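Local coordinates for uncharacterized protein RPA4178 (Rhodopseudomonas palustris, PDB 3LAG) that is of unknown function but belongs to the cupin family and binds nickel and calcium ions, at residues B[15-20]-B[90-95]; B[24-29]-B[79-84]; B[36-41]-B[71-76]; B[47-52]-B[61-66]. All blocks are in the same frame, centred on the assembly; numbering follows the deposited sequence. Where two conformers were deposited one is given.

The four contacts illustrate how a cupin folds a chain back on itself: interaction 1 closes the longest loop, interaction 2 lies nested inside it, interaction 3 inside that, and interaction 4 is the innermost. All reach one mixed sheet, which holds every strand of the chain. Strands 87-94 and 39-43 are neighbours, so interactions 1 and 3 touch, with centres about 11 Å apart; strands 76-80 and 47-52 likewise join interactions 2 and 4, also about 11 Å between centres. Interactions 1 and 2 lie on opposite sides of the chain's centre, their centres about 23 Å apart. The calcium ion at interaction 3 is bound jointly by this chain and by second-subunit residues that correspond to the start of 15-20.

Interaction 1 (B[15-20]-B[90-95]); sequences DEVRVT and LEIELK
Val-17 and Val-19 stand beside Ile-92 like pegs in one row, all pointing the same way. CG2 of Val-17, anti to its backbone N, fits into the notch between Ile-92 CG2 and Leu-94 CD1, 4.0 Å from the latter. The first of these pairs looks tighter than usual, but Ile-92 was modelled in two conformers, so the tightness is doubtful. Val-19 sets both methyls to work: CG2 lies 4.1 Å from Ile-92 CG1, while CG1 reaches Leu-90 CD2. The backbones beneath are antiparallel strands of the cupin beta-barrel, running at 166° to each other; Arg-18 with Glu-93 and Thr-20 with Glu-91 are the hydrogen-bonded pairs, and the valine row faces the second subunit, where Val-17 packs on Leu-94 of that chain. On the other face Arg-18 and Glu-93 lie side by side, Arg-18 CD 3.9 Å from Glu-93 OE1, and a water 2.7 Å from Thr-20 OG1 sits between that hydroxyl and Glu-93 OE1. Lys-95, extended beyond CG, lies along the backbone of Asp-15 to Val-17: its CB is 3.5 Å from Asp-15 O and its CE 4.0 Å from Val-17 O. An alanine here would probably leave the backbone at Val-17 O without the CE that lies against it, and Asp-13 without its lysine partner. Arg-18 NE makes a second salt bridge to Asp-13.

Interaction 2 (B[24-29]-B[79-84]); sequences LPPGSA and VRNEST
Asn-81 lays its side chain against the backbone of Leu-24 and Pro-25. Its CB meets Pro-25 O at 3.4 Å and lies against Leu-24 CB. CG, anti to the backbone N (chi1 -172°), stands about equally far from the carbonyl oxygens of Leu-24 and Pro-25. From there the amide splits its work. ND2 donates to Leu-24 O over 2.8 Å; the acceptor lies in the amide plane, but the donor stands 41° above the carbonyl plane of Leu-24. The same nitrogen also donates a hydrogen bond to Ala-85 O. OD1 accepts twice from Ser-83: from N, in an Asx turn, and from the hydroxyl, Ser-83 OG lying 2.7 Å from Asn-81 OD1 and donating to a lone pair of that oxygen in the carbonyl plane. Two bonds on the oxygen and two on the nitrogen leave the buried amide little freedom to rotate. Next to it a type II beta turn runs from Pro-25 to Ser-28, linking two strands of the cupin barrel; Gly-27 has the positive phi such a turn favours, and its N donates to Asn-81 O, while Asn-81 N donates to Ser-28 O. Ser-28 OG turns back to Pro-25 O, 2.7 Å away. Further along, Leu-24 CD2 meets Val-79 CG1 at 3.9 Å, the two side chains crossing at about a right angle. Ala-29 CB rests over one face of the Arg-80 guanidinium, 3.3 Å from NH2. That group has Glu-82 OE2 in its plane at NE, and its NH2 forms a salt bridge with Asp-78.

Interaction 3 (B[36-41]-B[71-76]); sequences GMDYVV and RKAGVQ. With CA (calcium ion), chain D.
Tyr-39 and Arg-71 form an antiparallel hydrogen-bonded pair, with Tyr-39 N donating to Arg-71 O and Arg-71 N to Tyr-39 O at 2.8 Å. Tyr-39 holds CG between its backbone N and carbonyl carbon (chi1 65°), and the ring lies beneath Arg-71. CB of Arg-71 sits over one ring face in a CH-pi contact, offset toward the rim and 3.3 Å from Tyr-39 CZ. The hydroxyl reaches on, its OH 3.7 Å from Val-75 CG1, and a water stands 3.0 Å from OH. The ring also stacks on His-35, a nickel ligand. An alanine in place of Tyr-39 would probably leave Arg-71 CB and Val-75 without the ring and hydroxyl they pack on, and His-35 without its stacking partner. One residue before Tyr-39, Asp-38 divides its carboxylate: OD1 accepts from Ala-73 N over 2.8 Å, using its anti lone pair, which ties the type II turn from Lys-72 to Val-75 to the loop just ahead of strand 39-43. OD2 binds calcium at 2.4 Å. Lys-72 NZ holds two of the waters on the ion. Asp-15 and Glu-16 of the second subunit complete this calcium site, which bridges the two subunits.

Interaction 4 (B[47-52]-B[61-66]); sequences GEMTIV and AQLKTG
Gly-47 with Leu-63 and Met-49 with Ala-61 are the two hydrogen-bonded pairs of a beta hairpin, strands 47-52 and 58-63, at one edge of the cupin sheet. Gly-47 N donates to Leu-63 O and Leu-63 N returns to Gly-47 O at 3.0 Å. Met-49 N donates to Ala-61 O, and Ala-61 N reaches Met-49 O at 2.8 Å. On the face that these pairs share, the side chain of Met-49, a selenomethionine, crosses Leu-63, whose CD1 lies 4.1 Å from both its CB and its SE. The chain turns at chi3 (72°), placing CE 4.0 Å from Ala-61 CB. Ile-51 brings one more methyl to the same alanine, its CD1 lying 3.8 Å from Ala-61 CB. On the other face Glu-48 and Gln-62 lie side by side, pointing the same way. In the next shell Met-49 packs on Val-79, Phe-89 and Tyr-69, the interior of the barrel, while Leu-63 touches Ile-87 and Tyr-69. Beyond the strand, Lys-64 NZ forms a salt bridge and Thr-65 OG1 a hydrogen bond with Asp-46, and Gly-66 O accepts a hydrogen bond from Gln-11 NE2 of the second subunit.

Interaction 1 (B[15-20]-B[90-95])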
loop_
_atom_site.group_PDB
_atom_site.type_symbol
_atom_site.label_atom_id
_atom_site.label_comp_id
_atom_site.label_asym_id
_atom_site.label_seq_id
_atom_site.Cartn_x
_atom_site.Cartn_y
_atom_site.Cartn_z
ATOM N N ASP B 15 7.875 1.806 15.050
ATOM C CA ASP B 15 9.127 2.549 15.033
ATOM C C ASP B 15 9.727 2.675 13.632
ATOM O O ASP B 15 10.652 3.463 13.425
ATOM C CB ASP B 15 10.144 1.945 16.009
ATOM C CG ASP B 15 10.785 0.670 15.481
ATOM O OD1 ASP B 15 10.086 -0.140 14.827
ATOM O OD2 ASP B 15 11.995 0.482 15.709
ATOM N N GLU B 16 9.197 1.917 12.673
ATOM C CA GLU B 16 9.717 1.953 11.308
ATOM C C GLU B 16 8.796 2.671 10.326
ATOM O O GLU B 16 9.257 3.242 9.329
ATOM C CB GLU B 16 9.974 0.537 10.779
ATOM C CG GLU B 16 10.797 -0.350 11.689
ATOM C CD GLU B 16 12.210 0.152 11.893
ATOM O OE1 GLU B 16 12.671 1.023 11.120
ATOM O OE2 GLU B 16 12.865 -0.329 12.839
ATOM N N VAL B 17 7.497 2.649 10.589
ATOM C CA VAL B 17 6.583 3.058 9.555
ATOM C C VAL B 17 5.238 3.513 10.111
ATOM O O VAL B 17 4.807 3.071 11.172
ATOM C CB VAL B 17 6.374 1.859 8.579
ATOM C CG1 VAL B 17 5.632 0.711 9.258
ATOM C CG2 VAL B 17 5.655 2.279 7.316
ATOM N N ARG B 18 4.588 4.408 9.379
ATOM C CA ARG B 18 3.191 4.739 9.621
ATOM C C ARG B 18 2.398 4.607 8.332
ATOM O O ARG B 18 2.795 5.159 7.302
ATOM C CB ARG B 18 3.047 6.164 10.128
ATOM C CG ARG B 18 1.598 6.545 10.407
ATOM C CD ARG B 18 1.509 7.916 11.007
ATOM N NE ARG B 18 1.859 7.871 12.420
ATOM C CZ ARG B 18 1.620 8.852 13.284
ATOM N NH1 ARG B 18 1.033 9.970 12.879
ATOM N NH2 ARG B 18 1.970 8.713 14.554
ATOM N N VAL B 19 1.275 3.900 8.403
ATOM C CA VAL B 19 0.388 3.702 7.262
ATOM C C VAL B 19 -0.954 4.352 7.565
ATOM O O VAL B 19 -1.613 3.977 8.530
ATOM C CB VAL B 19 0.191 2.211 6.951
ATOM C CG1 VAL B 19 -0.705 2.069 5.747
ATOM C CG2 VAL B 19 1.532 1.538 6.689
ATOM N N THR B 20 -1.323 5.340 6.752
ATOM C CA THR B 20 -2.579 6.064 6.907
ATOM C C THR B 20 -3.442 5.917 5.674
ATOM O O THR B 20 -2.987 6.145 4.552
ATOM C CB THR B 20 -2.336 7.570 7.128
ATOM O OG1 THR B 20 -1.432 7.746 8.224
ATOM C CG2 THR B 20 -3.636 8.306 7.435
ATOM N N LEU B 90 -3.632 5.007 0.345
ATOM C CA LEU B 90 -2.828 4.819 1.538
ATOM C C LEU B 90 -1.530 5.588 1.374
ATOM O O LEU B 90 -0.963 5.675 0.283
ATOM C CB LEU B 90 -2.553 3.330 1.809
ATOM C CG LEU B 90 -3.629 2.585 2.614
ATOM C CD1 LEU B 90 -5.006 2.668 1.988
ATOM C CD2 LEU B 90 -3.222 1.128 2.823
ATOM N N GLU B 91 -1.088 6.183 2.466
ATOM C CA GLU B 91 0.190 6.851 2.505
ATOM C C GLU B 91 1.056 6.161 3.541
ATOM O O GLU B 91 0.667 6.005 4.704
ATOM C CB GLU B 91 -0.020 8.293 2.887
ATOM C CG GLU B 91 0.956 9.207 2.227
ATOM C CD GLU B 91 0.445 10.612 2.174
ATOM O OE1 GLU B 91 0.074 11.076 1.072
ATOM O OE2 GLU B 91 0.402 11.236 3.248
ATOM N N ILE B 92 2.239 5.756 3.102
ATOM C CA ILE B 92 3.156 4.985 3.921
ATOM C C ILE B 92 4.391 5.843 4.181
ATOM O O ILE B 92 5.161 6.122 3.266
ATOM C CB ILE B 92 3.539 3.657 3.224
ATOM C CG1 ILE B 92 2.283 2.825 2.919
ATOM C CG2 ILE B 92 4.501 2.858 4.084
ATOM C CD1 ILE B 92 1.701 3.033 1.535
ATOM N N GLU B 93 4.546 6.291 5.423
ATOM C CA GLU B 93 5.616 7.201 5.806
ATOM C C GLU B 93 6.690 6.434 6.556
ATOM O O GLU B 93 6.389 5.632 7.437
ATOM C CB GLU B 93 5.063 8.309 6.697
ATOM C CG GLU B 93 4.063 9.212 6.019
ATOM C CD GLU B 93 3.495 10.222 6.983
ATOM O OE1 GLU B 93 2.592 9.847 7.764
ATOM O OE2 GLU B 93 3.956 11.382 6.972
ATOM N N LEU B 94 7.953 6.690 6.204
ATOM C CA LEU B 94 9.083 5.992 6.829
ATOM C C LEU B 94 9.696 6.830 7.949
ATOM O O LEU B 94 9.936 8.038 7.776
ATOM C CB LEU B 94 10.167 5.638 5.803
ATOM C CG LEU B 94 9.759 4.651 4.709
ATOM C CD1 LEU B 94 8.911 3.526 5.306
ATOM C CD2 LEU B 94 9.008 5.353 3.567
ATOM N N LYS B 95 9.955 6.194 9.089
ATOM C CA LYS B 95 10.538 6.880 10.240
ATOM C C LYS B 95 12.039 6.695 10.266
ATOM O O LYS B 95 12.557 5.773 9.664
ATOM C CB LYS B 95 9.936 6.352 11.534
ATOM C CG LYS B 95 8.440 6.475 11.519
ATOM C CD LYS B 95 7.857 6.187 12.856
ATOM C CE LYS B 95 6.362 6.340 12.787
ATOM N NZ LYS B 95 5.792 6.053 14.105
HETATM O O HOH W 1 11.791 3.309 8.004
HETATM O O HOH W 2 13.699 3.348 10.584
HETATM O O HOH W 3 1.047 7.816 7.124
#

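Interaction 2 (B[24-29]-B[79-84])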
loop_
_atom_site.group_PDB
_atom_site.type_symbol
_atom_site.label_atom_id
_atom_site.label_comp_id
_atom_site.label_asym_id
_atom_site.label_seq_id
_atom_site.Cartn_x
_atom_site.Cartn_y
_atom_site.Cartn_z
ATOM N N LEU B 24 -11.121 10.970 0.687
ATOM C CA LEU B 24 -11.549 12.326 0.378
ATOM C C LEU B 24 -12.875 12.304 -0.357
ATOM O O LEU B 24 -12.937 11.968 -1.544
ATOM C CB LEU B 24 -10.504 13.064 -0.459
ATOM C CG LEU B 24 -9.406 13.776 0.326
ATOM C CD1 LEU B 24 -8.452 12.788 0.961
ATOM C CD2 LEU B 24 -8.667 14.723 -0.601
ATOM N N PRO B 25 -13.950 12.672 0.349
ATOM C CA PRO B 25 -15.246 12.828 -0.321
ATOM C C PRO B 25 -15.185 13.943 -1.374
ATOM O O PRO B 25 -14.318 14.805 -1.323
ATOM C CB PRO B 25 -16.169 13.264 0.820
ATOM C CG PRO B 25 -15.524 12.748 2.054
ATOM C CD PRO B 25 -14.052 12.876 1.805
ATOM N N PRO B 26 -16.120 13.947 -2.325
ATOM C CA PRO B 26 -16.207 15.097 -3.235
ATOM C C PRO B 26 -16.320 16.399 -2.441
ATOM O O PRO B 26 -17.066 16.459 -1.462
ATOM C CB PRO B 26 -17.488 14.823 -4.027
ATOM C CG PRO B 26 -17.590 13.306 -4.012
ATOM C CD PRO B 26 -17.092 12.893 -2.655
ATOM N N GLY B 27 -15.566 17.416 -2.843
ATOM C CA GLY B 27 -15.612 18.702 -2.168
ATOM C C GLY B 27 -14.821 18.771 -0.870
ATOM O O GLY B 27 -15.045 19.666 -0.051
ATOM N N SER B 28 -13.899 17.837 -0.671
ATOM C CA SER B 28 -13.091 17.823 0.542
ATOM C C SER B 28 -11.660 18.299 0.294
ATOM O O SER B 28 -11.220 18.435 -0.858
ATOM C CB SER B 28 -13.072 16.417 1.162
ATOM O OG SER B 28 -12.341 15.500 0.368
ATOM N N ALA B 29 -10.948 18.538 1.395
ATOM C CA ALA B 29 -9.535 18.916 1.366
ATOM C C ALA B 29 -8.840 18.477 2.649
ATOM O O ALA B 29 -9.442 18.483 3.718
ATOM C CB ALA B 29 -9.389 20.421 1.171
ATOM N N VAL B 79 -4.249 18.881 -0.547
ATOM C CA VAL B 79 -4.799 17.937 -1.499
ATOM C C VAL B 79 -6.316 17.975 -1.385
ATOM O O VAL B 79 -6.869 17.949 -0.286
ATOM C CB VAL B 79 -4.224 16.545 -1.264
ATOM C CG1 VAL B 79 -5.059 15.492 -1.951
ATOM C CG2 VAL B 79 -2.763 16.523 -1.733
ATOM N N ARG B 80 -6.976 18.072 -2.532
ATOM C CA ARG B 80 -8.415 18.262 -2.564
ATOM C C ARG B 80 -9.086 17.338 -3.549
ATOM O O ARG B 80 -8.459 16.840 -4.484
ATOM C CB ARG B 80 -8.736 19.696 -2.965
ATOM C CG ARG B 80 -7.951 20.718 -2.174
ATOM C CD ARG B 80 -8.296 22.128 -2.588
ATOM N NE ARG B 80 -9.652 22.516 -2.216
ATOM C CZ ARG B 80 -9.977 23.146 -1.089
ATOM N NH1 ARG B 80 -11.240 23.472 -0.848
ATOM N NH2 ARG B 80 -9.047 23.452 -0.198
ATOM N N ASN B 81 -10.382 17.136 -3.349
ATOM C CA ASN B 81 -11.176 16.383 -4.293
ATOM C C ASN B 81 -12.220 17.270 -4.960
ATOM O O ASN B 81 -13.240 17.611 -4.349
ATOM C CB ASN B 81 -11.835 15.198 -3.606
ATOM C CG ASN B 81 -12.513 14.272 -4.583
ATOM O OD1 ASN B 81 -12.513 14.514 -5.797
ATOM N ND2 ASN B 81 -13.086 13.193 -4.062
ATOM N N GLU B 82 -11.940 17.661 -6.203
ATOM C CA GLU B 82 -12.878 18.461 -6.983
ATOM C C GLU B 82 -13.622 17.593 -7.999
ATOM O O GLU B 82 -14.320 18.108 -8.874
ATOM C CB GLU B 82 -12.163 19.617 -7.686
ATOM C CG GLU B 82 -11.284 20.473 -6.771
ATOM C CD GLU B 82 -12.053 21.223 -5.702
ATOM O OE1 GLU B 82 -13.295 21.301 -5.800
ATOM O OE2 GLU B 82 -11.414 21.743 -4.759
ATOM N N SER B 83 -13.460 16.279 -7.874
ATOM C CA SER B 83 -14.126 15.329 -8.750
ATOM C C SER B 83 -15.438 14.874 -8.124
ATOM O O SER B 83 -15.798 15.295 -7.016
ATOM C CB SER B 83 -13.223 14.116 -9.018
ATOM O OG SER B 83 -13.299 13.137 -7.984
ATOM N N THR B 84 -16.158 14.011 -8.832
ATOM C CA THR B 84 -17.437 13.508 -8.341
ATOM C C THR B 84 -17.313 12.190 -7.583
ATOM O O THR B 84 -18.297 11.708 -7.026
ATOM C CB THR B 84 -18.443 13.307 -9.490
ATOM O OG1 THR B 84 -18.041 12.182 -10.284
ATOM C CG2 THR B 84 -18.501 14.548 -10.360
HETATM O O HOH W 4 -12.445 20.615 -2.246
#

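Interaction 3 (B[36-41]-B[71-76])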
loop_
_atom_site.group_PDB
_atom_site.type_symbol
_atom_site.label_atom_id
_atom_site.label_comp_id
_atom_site.label_asym_id
_atom_site.label_seq_id
_atom_site.Cartn_x
_atom_site.Cartn_y
_atom_site.Cartn_z
ATOM N N GLY B 36 7.253 15.593 6.627
ATOM C CA GLY B 36 8.541 15.492 7.279
ATOM C C GLY B 36 9.218 14.152 7.083
ATOM O O GLY B 36 10.340 13.967 7.554
HETATM N N MSE B 37 8.535 13.233 6.392
HETATM C CA MSE B 37 9.042 11.888 6.147
HETATM C C MSE B 37 8.886 11.534 4.677
HETATM O O MSE B 37 7.871 11.864 4.059
HETATM C CB MSE B 37 8.286 10.856 6.993
HETATM C CG MSE B 37 8.577 10.923 8.478
HETATM SE SE MSE B 37 7.490 9.738 9.490
HETATM C CE MSE B 37 5.951 10.906 9.708
ATOM N N ASP B 38 9.893 10.867 4.116
ATOM C CA ASP B 38 9.732 10.234 2.813
ATOM C C ASP B 38 8.541 9.292 2.895
ATOM O O ASP B 38 8.253 8.718 3.956
ATOM C CB ASP B 38 10.970 9.421 2.440
ATOM C CG ASP B 38 12.200 10.281 2.205
ATOM O OD1 ASP B 38 12.116 11.524 2.079
ATOM O OD2 ASP B 38 13.275 9.685 2.124
ATOM N N TYR B 39 7.860 9.114 1.774
ATOM C CA TYR B 39 6.661 8.301 1.787
ATOM C C TYR B 39 6.353 7.660 0.450
ATOM O O TYR B 39 6.992 7.950 -0.571
ATOM C CB TYR B 39 5.455 9.084 2.327
ATOM C CG TYR B 39 4.996 10.265 1.509
ATOM C CD1 TYR B 39 3.898 10.163 0.661
ATOM C CD2 TYR B 39 5.635 11.493 1.605
ATOM C CE1 TYR B 39 3.456 11.239 -0.066
ATOM C CE2 TYR B 39 5.197 12.580 0.875
ATOM C CZ TYR B 39 4.113 12.445 0.042
ATOM O OH TYR B 39 3.673 13.534 -0.674
ATOM N N VAL B 40 5.384 6.757 0.495
ATOM C CA VAL B 40 4.867 6.062 -0.665
ATOM C C VAL B 40 3.356 6.246 -0.672
ATOM O O VAL B 40 2.704 6.151 0.371
ATOM C CB VAL B 40 5.188 4.550 -0.586
ATOM C CG1 VAL B 40 4.485 3.753 -1.699
ATOM C CG2 VAL B 40 6.695 4.312 -0.606
ATOM N N VAL B 41 2.815 6.535 -1.849
ATOM C CA VAL B 41 1.377 6.599 -2.047
ATOM C C VAL B 41 0.927 5.343 -2.775
ATOM O O VAL B 41 1.506 4.970 -3.801
ATOM C CB VAL B 41 0.998 7.832 -2.900
ATOM C CG1 VAL B 41 -0.504 7.884 -3.166
ATOM C CG2 VAL B 41 1.483 9.106 -2.220
ATOM N N ARG B 71 7.658 9.652 -2.751
ATOM C CA ARG B 71 7.780 11.092 -2.579
ATOM C C ARG B 71 8.779 11.363 -1.460
ATOM O O ARG B 71 9.002 10.527 -0.585
ATOM C CB ARG B 71 6.418 11.704 -2.245
ATOM C CG ARG B 71 5.421 11.665 -3.402
ATOM C CD ARG B 71 5.855 12.626 -4.482
ATOM N NE ARG B 71 4.957 12.715 -5.629
ATOM C CZ ARG B 71 5.144 12.076 -6.778
ATOM N NH1 ARG B 71 6.167 11.241 -6.927
ATOM N NH2 ARG B 71 4.296 12.279 -7.775
ATOM N N LYS B 72 9.379 12.548 -1.499
ATOM C CA LYS B 72 10.396 12.950 -0.540
ATOM C C LYS B 72 9.856 13.880 0.532
ATOM O O LYS B 72 8.981 14.710 0.269
ATOM C CB LYS B 72 11.513 13.700 -1.260
ATOM C CG LYS B 72 12.372 12.835 -2.153
ATOM C CD LYS B 72 13.474 12.176 -1.352
ATOM C CE LYS B 72 14.545 11.616 -2.262
ATOM N NZ LYS B 72 15.682 11.104 -1.458
ATOM N N ALA B 73 10.401 13.751 1.739
ATOM C CA ALA B 73 10.212 14.766 2.758
ATOM C C ALA B 73 10.472 16.124 2.119
ATOM O O ALA B 73 11.418 16.285 1.345
ATOM C CB ALA B 73 11.165 14.536 3.920
ATOM N N GLY B 74 9.624 17.094 2.440
ATOM C CA GLY B 74 9.782 18.438 1.929
ATOM C C GLY B 74 8.583 18.822 1.097
ATOM O O GLY B 74 8.355 19.991 0.840
ATOM N N VAL B 75 7.809 17.839 0.652
ATOM C CA VAL B 75 6.580 18.151 -0.063
ATOM C C VAL B 75 5.683 18.998 0.829
ATOM O O VAL B 75 5.500 18.686 2.005
ATOM C CB VAL B 75 5.834 16.868 -0.501
ATOM C CG1 VAL B 75 4.411 17.184 -0.964
ATOM C CG2 VAL B 75 6.613 16.160 -1.604
ATOM N N GLN B 76 5.148 20.075 0.254
ATOM C CA GLN B 76 4.216 20.974 0.935
ATOM C C GLN B 76 3.028 21.163 0.017
ATOM O O GLN B 76 3.181 21.626 -1.115
ATOM C CB GLN B 76 4.845 22.354 1.183
ATOM C CG GLN B 76 6.131 22.361 1.977
ATOM C CD GLN B 76 6.600 23.776 2.293
ATOM O OE1 GLN B 76 6.842 24.117 3.450
ATOM N NE2 GLN B 76 6.719 24.606 1.263
HETATM CA CA CA D . 15.580 9.129 2.512
HETATM O O HOH W 5 2.587 13.826 -3.441
HETATM O O HOH W 6 16.252 11.255 1.550
HETATM O O HOH W 7 14.683 9.131 0.039
#

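Interaction 4 (B[47-52]-B[61-66])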
loop_
_atom_site.group_PDB
_atom_site.type_symbol
_atom_site.label_atom_id
_atom_site.label_comp_id
_atom_site.label_asym_id
_atom_site.label_seq_id
_atom_site.Cartn_x
_atom_site.Cartn_y
_atom_site.Cartn_z
ATOM N N GLY B 47 -8.342 7.884 -9.822
ATOM C CA GLY B 47 -8.907 9.158 -9.441
ATOM C C GLY B 47 -8.119 10.318 -9.974
ATOM O O GLY B 47 -7.035 10.152 -10.536
ATOM N N GLU B 48 -8.685 11.500 -9.754
ATOM C CA GLU B 48 -8.054 12.746 -10.150
ATOM C C GLU B 48 -8.037 13.637 -8.925
ATOM O O GLU B 48 -9.064 14.154 -8.490
ATOM C CB GLU B 48 -8.800 13.395 -11.313
ATOM C CG GLU B 48 -8.930 12.476 -12.507
ATOM C CD GLU B 48 -9.641 13.133 -13.658
ATOM O OE1 GLU B 48 -10.887 13.047 -13.719
ATOM O OE2 GLU B 48 -8.952 13.738 -14.498
HETATM N N MSE B 49 -6.846 13.761 -8.351
HETATM C CA MSE B 49 -6.618 14.419 -7.065
HETATM C C MSE B 49 -6.019 15.808 -7.246
HETATM O O MSE B 49 -4.914 15.946 -7.779
HETATM C CB MSE B 49 -5.671 13.540 -6.227
HETATM C CG MSE B 49 -5.468 13.974 -4.785
HETATM SE SE MSE B 49 -4.258 12.782 -3.824
HETATM C CE MSE B 49 -2.624 13.371 -4.722
ATOM N N THR B 50 -6.734 16.834 -6.790
ATOM C CA THR B 50 -6.240 18.195 -6.903
ATOM C C THR B 50 -5.127 18.440 -5.883
ATOM O O THR B 50 -5.279 18.159 -4.691
ATOM C CB THR B 50 -7.384 19.194 -6.718
ATOM O OG1 THR B 50 -8.343 18.998 -7.766
ATOM C CG2 THR B 50 -6.870 20.621 -6.766
ATOM N N ILE B 51 -3.994 18.946 -6.370
ATOM C CA ILE B 51 -2.878 19.308 -5.512
ATOM C C ILE B 51 -2.681 20.808 -5.619
ATOM O O ILE B 51 -2.519 21.334 -6.727
ATOM C CB ILE B 51 -1.571 18.615 -5.951
ATOM C CG1 ILE B 51 -1.768 17.094 -5.973
ATOM C CG2 ILE B 51 -0.423 19.028 -5.033
ATOM C CD1 ILE B 51 -0.533 16.303 -6.371
ATOM N N VAL B 52 -2.731 21.500 -4.483
ATOM C CA VAL B 52 -2.526 22.943 -4.458
ATOM C C VAL B 52 -1.133 23.221 -3.919
ATOM O O VAL B 52 -0.799 22.856 -2.784
ATOM C CB VAL B 52 -3.555 23.673 -3.587
ATOM C CG1 VAL B 52 -3.412 25.195 -3.767
ATOM C CG2 VAL B 52 -4.970 23.208 -3.918
ATOM N N ALA B 61 -3.380 15.319 -10.028
ATOM C CA ALA B 61 -2.627 14.072 -10.033
ATOM C C ALA B 61 -3.516 12.945 -10.546
ATOM O O ALA B 61 -4.663 12.766 -10.091
ATOM C CB ALA B 61 -2.112 13.752 -8.638
ATOM N N GLN B 62 -2.968 12.188 -11.491
ATOM C CA GLN B 62 -3.672 11.065 -12.079
ATOM C C GLN B 62 -3.296 9.770 -11.357
ATOM O O GLN B 62 -2.260 9.157 -11.636
ATOM C CB GLN B 62 -3.366 10.981 -13.570
ATOM C CG GLN B 62 -3.774 12.237 -14.327
ATOM C CD GLN B 62 -5.266 12.503 -14.257
ATOM O OE1 GLN B 62 -5.701 13.549 -13.769
ATOM N NE2 GLN B 62 -6.059 11.556 -14.737
ATOM N N LEU B 63 -4.150 9.381 -10.416
ATOM C CA LEU B 63 -3.924 8.198 -9.583
ATOM C C LEU B 63 -4.415 6.941 -10.276
ATOM O O LEU B 63 -5.552 6.918 -10.747
ATOM C CB LEU B 63 -4.681 8.320 -8.258
ATOM C CG LEU B 63 -4.394 9.543 -7.395
ATOM C CD1 LEU B 63 -5.197 9.485 -6.104
ATOM C CD2 LEU B 63 -2.901 9.662 -7.124
ATOM N N LYS B 64 -3.582 5.902 -10.315
ATOM C CA LYS B 64 -3.987 4.634 -10.901
ATOM C C LYS B 64 -3.941 3.575 -9.808
ATOM O O LYS B 64 -2.927 3.409 -9.128
ATOM C CB LYS B 64 -3.073 4.248 -12.071
ATOM C CG LYS B 64 -3.420 2.913 -12.729
ATOM C CD LYS B 64 -4.779 2.991 -13.399
ATOM C CE LYS B 64 -5.321 1.611 -13.724
ATOM N NZ LYS B 64 -6.709 1.716 -14.232
ATOM N N THR B 65 -5.056 2.875 -9.636
ATOM C CA THR B 65 -5.160 1.799 -8.659
ATOM C C THR B 65 -3.943 0.890 -8.655
ATOM O O THR B 65 -3.555 0.335 -9.694
ATOM C CB THR B 65 -6.360 0.906 -8.966
ATOM O OG1 THR B 65 -7.556 1.690 -8.967
ATOM C CG2 THR B 65 -6.495 -0.185 -7.919
ATOM N N GLY B 66 -3.347 0.730 -7.481
ATOM C CA GLY B 66 -2.253 -0.197 -7.317
ATOM C C GLY B 66 -0.928 0.205 -7.919
ATOM O O GLY B 66 0.009 -0.578 -7.880
#